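Local coordinates for nicking enzyme (Staphylococcus aureus, PDB 4HTE), which probably nicks plasmid DNA at the origin of transfer to start conjugation, the chain here being its all-helical C-terminal domain, at residues I84-F96 against D109-N121. Numbering follows the deposited sequence.
Sequences INEVFEKQAGIFF and DDEKIFITRTILN
Ile113 and Thr116 enter the face of helix 64-99 as knobs into holes: Ile113 sits among Asn85, Phe88, Glu89 and Ala92, Thr116 among Gln91, Ala92, Phe95 and Phe96. The CA atoms of Ala92 and Ile113 lie 5.2 Å apart, so the small alanine marks the near point of two segments whose axes cross at 76°.

Apolar contacts extend outward from there. CG2 of Ile113 reaches CB of Phe88 at 3.5 Å and lies near the ring atom CD2. Farther along, CE2 of Phe95 meets CD2 of Leu120 at 3.5 Å, while CZ of Phe95 touches CG2 of Ile119.

Two rings receive aliphatic parts of basic side chains. Arg117, bent at chi2 and chi3, sets CD 4.1 Å from the Phe88 centroid, 8° off the normal, and its guanidinium lies nearly parallel to the ring (17°). CG of Lys112 lies over the Phe96 face, nearer the rim.

Thr116 OG1 turns back on its own helix, donating to Lys112 O (3.1 Å), whereas Gln91 NE2 bonds outside the pair, to Ala16 O. Glu89 OE2 and Asp109 OD2, 2.6 Å apart, pair two acids, one probably protonated. The joint within the middle helical domain therefore rests on interlocking shape, apolar contact and CH-pi packing, not on salt bridges.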
loop_
_atom_site.group_PDB
_atom_site.type_symbol
_atom_site.label_atom_id
_atom_site.label_comp_id
_atom_site.label_asym_id
_atom_site.label_seq_id
_atom_site.Cartn_x
_atom_site.Cartn_y
_atom_site.Cartn_z
ATOM N N ILE A 84 19.232 17.560 0.941
ATOM C CA ILE A 84 17.990 18.118 0.423
ATOM C C ILE A 84 16.983 18.254 1.559
ATOM O O ILE A 84 16.203 19.206 1.604
ATOM C CB ILE A 84 17.383 17.236 -0.687
ATOM C CG1 ILE A 84 18.198 17.365 -1.976
ATOM C CG2 ILE A 84 15.929 17.621 -0.941
ATOM C CD1 ILE A 84 17.656 16.541 -3.132
ATOM N N ASN A 85 17.000 17.289 2.473
ATOM C CA ASN A 85 16.103 17.301 3.621
ATOM C C ASN A 85 16.417 18.456 4.572
ATOM O O ASN A 85 15.509 19.106 5.092
ATOM C CB ASN A 85 16.191 15.968 4.369
ATOM C CG ASN A 85 15.059 15.779 5.363
ATOM O OD1 ASN A 85 13.895 16.024 5.049
ATOM N ND2 ASN A 85 15.399 15.341 6.571
ATOM N N GLU A 86 17.705 18.704 4.797
ATOM C CA GLU A 86 18.146 19.789 5.671
ATOM C C GLU A 86 17.575 21.114 5.184
ATOM O O GLU A 86 17.195 21.972 5.982
ATOM C CB GLU A 86 19.675 19.863 5.704
ATOM C CG GLU A 86 20.345 18.654 6.348
ATOM C CD GLU A 86 21.856 18.666 6.195
ATOM O OE1 GLU A 86 22.384 19.592 5.542
ATOM O OE2 GLU A 86 22.516 17.748 6.728
ATOM N N VAL A 87 17.519 21.269 3.865
ATOM C CA VAL A 87 16.964 22.466 3.254
ATOM C C VAL A 87 15.487 22.611 3.593
ATOM O O VAL A 87 15.032 23.685 3.994
ATOM C CB VAL A 87 17.109 22.426 1.725
ATOM C CG1 VAL A 87 16.332 23.567 1.090
ATOM C CG2 VAL A 87 18.573 22.486 1.330
ATOM N N PHE A 88 14.742 21.525 3.421
ATOM C CA PHE A 88 13.307 21.530 3.680
ATOM C C PHE A 88 12.993 21.799 5.148
ATOM O O PHE A 88 12.040 22.511 5.469
ATOM C CB PHE A 88 12.685 20.195 3.263
ATOM C CG PHE A 88 12.477 20.053 1.777
ATOM C CD1 PHE A 88 12.885 21.046 0.898
ATOM C CD2 PHE A 88 11.859 18.924 1.262
ATOM C CE1 PHE A 88 12.687 20.909 -0.464
ATOM C CE2 PHE A 88 11.659 18.786 -0.101
ATOM C CZ PHE A 88 12.074 19.781 -0.962
ATOM N N GLU A 89 13.799 21.227 6.035
ATOM C CA GLU A 89 13.570 21.351 7.469
ATOM C C GLU A 89 13.657 22.812 7.900
ATOM O O GLU A 89 12.847 23.279 8.701
ATOM C CB GLU A 89 14.587 20.508 8.241
ATOM C CG GLU A 89 14.047 19.904 9.529
ATOM C CD GLU A 89 14.861 18.712 10.002
ATOM O OE1 GLU A 89 16.029 18.580 9.578
ATOM O OE2 GLU A 89 14.328 17.902 10.789
ATOM N N LYS A 90 14.637 23.530 7.360
ATOM C CA LYS A 90 14.802 24.947 7.661
ATOM C C LYS A 90 13.589 25.739 7.190
ATOM O O LYS A 90 13.030 26.540 7.939
ATOM C CB LYS A 90 16.067 25.496 7.000
ATOM C CG LYS A 90 17.359 24.935 7.563
ATOM C CD LYS A 90 18.567 25.500 6.836
ATOM C CE LYS A 90 19.852 24.960 7.429
ATOM N NZ LYS A 90 21.050 25.490 6.736
ATOM N N GLN A 91 13.178 25.504 5.947
ATOM C CA GLN A 91 12.059 26.230 5.361
ATOM C C GLN A 91 10.765 25.994 6.133
ATOM O O GLN A 91 9.962 26.912 6.308
ATOM C CB GLN A 91 11.864 25.818 3.904
ATOM C CG GLN A 91 10.767 26.589 3.199
ATOM C CD GLN A 91 10.628 26.191 1.750
ATOM O OE1 GLN A 91 11.319 25.292 1.271
ATOM N NE2 GLN A 91 9.732 26.857 1.041
ATOM N N ALA A 92 10.567 24.761 6.588
ATOM C CA ALA A 92 9.364 24.403 7.331
ATOM C C ALA A 92 9.338 25.093 8.690
ATOM O O ALA A 92 8.332 25.692 9.074
ATOM C CB ALA A 92 9.275 22.891 7.497
ATOM N N GLY A 93 10.450 25.009 9.413
ATOM C CA GLY A 93 10.558 25.641 10.716
ATOM C C GLY A 93 10.177 27.106 10.648
ATOM O O GLY A 93 9.333 27.573 11.412
ATOM N N ILE A 94 10.799 27.831 9.722
ATOM C CA ILE A 94 10.497 29.242 9.523
ATOM C C ILE A 94 9.019 29.405 9.198
ATOM O O ILE A 94 8.325 30.220 9.802
ATOM C CB ILE A 94 11.316 29.851 8.363
ATOM C CG1 ILE A 94 12.820 29.727 8.627
ATOM C CG2 ILE A 94 10.940 31.316 8.163
ATOM C CD1 ILE A 94 13.686 30.156 7.455
ATOM N N PHE A 95 8.549 28.618 8.237
ATOM C CA PHE A 95 7.169 28.696 7.778
ATOM C C PHE A 95 6.176 28.613 8.932
ATOM O O PHE A 95 5.192 29.352 8.968
ATOM C CB PHE A 95 6.882 27.578 6.777
ATOM C CG PHE A 95 5.453 27.525 6.325
ATOM C CD1 PHE A 95 4.500 26.852 7.072
ATOM C CD2 PHE A 95 5.061 28.149 5.152
ATOM C CE1 PHE A 95 3.184 26.803 6.660
ATOM C CE2 PHE A 95 3.745 28.104 4.736
ATOM C CZ PHE A 95 2.806 27.428 5.491
ATOM N N PHE A 96 6.436 27.712 9.873
ATOM C CA PHE A 96 5.519 27.490 10.987
ATOM C C PHE A 96 5.525 28.648 11.979
ATOM O O PHE A 96 4.469 29.159 12.346
ATOM C CB PHE A 96 5.845 26.177 11.700
ATOM C CG PHE A 96 5.034 25.012 11.213
ATOM C CD1 PHE A 96 5.388 24.337 10.055
ATOM C CD2 PHE A 96 3.913 24.595 11.909
ATOM C CE1 PHE A 96 4.638 23.267 9.604
ATOM C CE2 PHE A 96 3.160 23.525 11.463
ATOM C CZ PHE A 96 3.523 22.860 10.309
ATOM N N ASP A 109 8.975 16.919 12.386
ATOM C CA ASP A 109 9.771 17.573 11.356
ATOM C C ASP A 109 9.356 17.111 9.964
ATOM O O ASP A 109 9.122 17.931 9.077
ATOM C CB ASP A 109 11.256 17.302 11.587
ATOM C CG ASP A 109 11.763 17.916 12.877
ATOM O OD1 ASP A 109 10.926 18.245 13.744
ATOM O OD2 ASP A 109 12.993 18.066 13.028
ATOM N N ASP A 110 9.266 15.798 9.772
ATOM C CA ASP A 110 8.823 15.254 8.494
ATOM C C ASP A 110 7.438 15.777 8.139
ATOM O O ASP A 110 7.220 16.287 7.039
ATOM C CB ASP A 110 8.815 13.727 8.529
ATOM C CG ASP A 110 10.169 13.135 8.197
ATOM O OD1 ASP A 110 10.937 13.787 7.458
ATOM O OD2 ASP A 110 10.465 12.018 8.673
ATOM N N GLU A 111 6.505 15.649 9.075
ATOM C CA GLU A 111 5.147 16.129 8.862
ATOM C C GLU A 111 5.162 17.601 8.461
ATOM O O GLU A 111 4.559 17.982 7.460
ATOM C CB GLU A 111 4.304 15.922 10.120
ATOM C CG GLU A 111 3.971 14.464 10.400
ATOM C CD GLU A 111 3.304 14.259 11.746
ATOM O OE1 GLU A 111 3.190 15.241 12.510
ATOM O OE2 GLU A 111 2.892 13.116 12.041
ATOM N N LYS A 112 5.863 18.421 9.236
ATOM C CA LYS A 112 5.979 19.845 8.942
ATOM C C LYS A 112 6.426 20.071 7.502
ATOM O O LYS A 112 5.762 20.774 6.742
ATOM C CB LYS A 112 6.972 20.508 9.896
ATOM C CG LYS A 112 6.441 20.728 11.299
ATOM C CD LYS A 112 7.535 21.248 12.214
ATOM C CE LYS A 112 7.004 21.576 13.598
ATOM N NZ LYS A 112 8.099 21.710 14.601
ATOM N N ILE A 113 7.554 19.472 7.136
ATOM C CA ILE A 113 8.095 19.606 5.790
ATOM C C ILE A 113 7.027 19.324 4.742
ATOM O O ILE A 113 6.853 20.094 3.798
ATOM C CB ILE A 113 9.270 18.644 5.570
ATOM C CG1 ILE A 113 10.473 19.085 6.404
ATOM C CG2 ILE A 113 9.646 18.600 4.099
ATOM C CD1 ILE A 113 11.490 17.993 6.622
ATOM N N PHE A 114 6.317 18.213 4.911
ATOM C CA PHE A 114 5.260 17.837 3.979
ATOM C C PHE A 114 4.210 18.937 3.890
ATOM O O PHE A 114 3.839 19.367 2.799
ATOM C CB PHE A 114 4.604 16.524 4.413
ATOM C CG PHE A 114 3.607 15.988 3.421
ATOM C CD1 PHE A 114 4.032 15.297 2.296
ATOM C CD2 PHE A 114 2.247 16.167 3.614
ATOM C CE1 PHE A 114 3.121 14.801 1.382
ATOM C CE2 PHE A 114 1.330 15.670 2.702
ATOM C CZ PHE A 114 1.769 14.987 1.586
ATOM N N ILE A 115 3.741 19.394 5.046
ATOM C CA ILE A 115 2.715 20.426 5.101
ATOM C C ILE A 115 3.223 21.729 4.498
ATOM O O ILE A 115 2.550 22.348 3.678
ATOM C CB ILE A 115 2.261 20.685 6.548
ATOM C CG1 ILE A 115 1.679 19.403 7.150
ATOM C CG2 ILE A 115 1.242 21.813 6.590
ATOM C CD1 ILE A 115 1.055 19.578 8.513
ATOM N N THR A 116 4.417 22.134 4.914
ATOM C CA THR A 116 5.034 23.355 4.417
ATOM C C THR A 116 5.059 23.368 2.895
ATOM O O THR A 116 4.653 24.343 2.266
ATOM C CB THR A 116 6.480 23.495 4.929
ATOM O OG1 THR A 116 6.468 23.744 6.340
ATOM C CG2 THR A 116 7.199 24.640 4.221
ATOM N N ARG A 117 5.533 22.274 2.312
ATOM C CA ARG A 117 5.721 22.186 0.870
ATOM C C ARG A 117 4.402 22.146 0.108
ATOM O O ARG A 117 4.310 22.641 -1.015
ATOM C CB ARG A 117 6.546 20.946 0.541
ATOM C CG ARG A 117 7.969 21.012 1.062
ATOM C CD ARG A 117 8.786 22.036 0.295
ATOM N NE ARG A 117 8.906 21.671 -1.112
ATOM C CZ ARG A 117 9.524 22.405 -2.031
ATOM N NH1 ARG A 117 10.085 23.562 -1.708
ATOM N NH2 ARG A 117 9.579 21.976 -3.284
ATOM N N THR A 118 3.384 21.553 0.718
ATOM C CA THR A 118 2.090 21.420 0.067
ATOM C C THR A 118 1.370 22.764 0.023
ATOM O O THR A 118 0.740 23.105 -0.977
ATOM C CB THR A 118 1.203 20.390 0.788
ATOM O OG1 THR A 118 1.981 19.686 1.762
ATOM C CG2 THR A 118 0.625 19.392 -0.206
ATOM N N ILE A 119 1.475 23.527 1.107
ATOM C CA ILE A 119 0.829 24.834 1.187
ATOM C C ILE A 119 1.373 25.794 0.133
ATOM O O ILE A 119 0.632 26.616 -0.407
ATOM C CB ILE A 119 1.028 25.480 2.568
ATOM C CG1 ILE A 119 0.324 24.663 3.654
ATOM C CG2 ILE A 119 0.501 26.906 2.562
ATOM C CD1 ILE A 119 -1.141 25.004 3.840
ATOM N N LEU A 120 2.666 25.692 -0.157
ATOM C CA LEU A 120 3.319 26.638 -1.054
ATOM C C LEU A 120 2.976 26.410 -2.523
ATOM O O LEU A 120 2.749 27.368 -3.265
ATOM C CB LEU A 120 4.836 26.585 -0.878
ATOM C CG LEU A 120 5.371 26.831 0.532
ATOM C CD1 LEU A 120 6.747 27.464 0.472
ATOM C CD2 LEU A 120 4.422 27.692 1.350
ATOM N N ASN A 121 2.947 25.150 -2.947
ATOM C CA ASN A 121 2.749 24.833 -4.360
ATOM C C ASN A 121 1.368 24.268 -4.682
ATOM O O ASN A 121 0.984 24.207 -5.849
ATOM C CB ASN A 121 3.807 23.837 -4.840
ATOM C CG ASN A 121 5.200 24.177 -4.351
ATOM O OD1 ASN A 121 5.383 24.618 -3.218
ATOM N ND2 ASN A 121 6.194 23.976 -5.210
#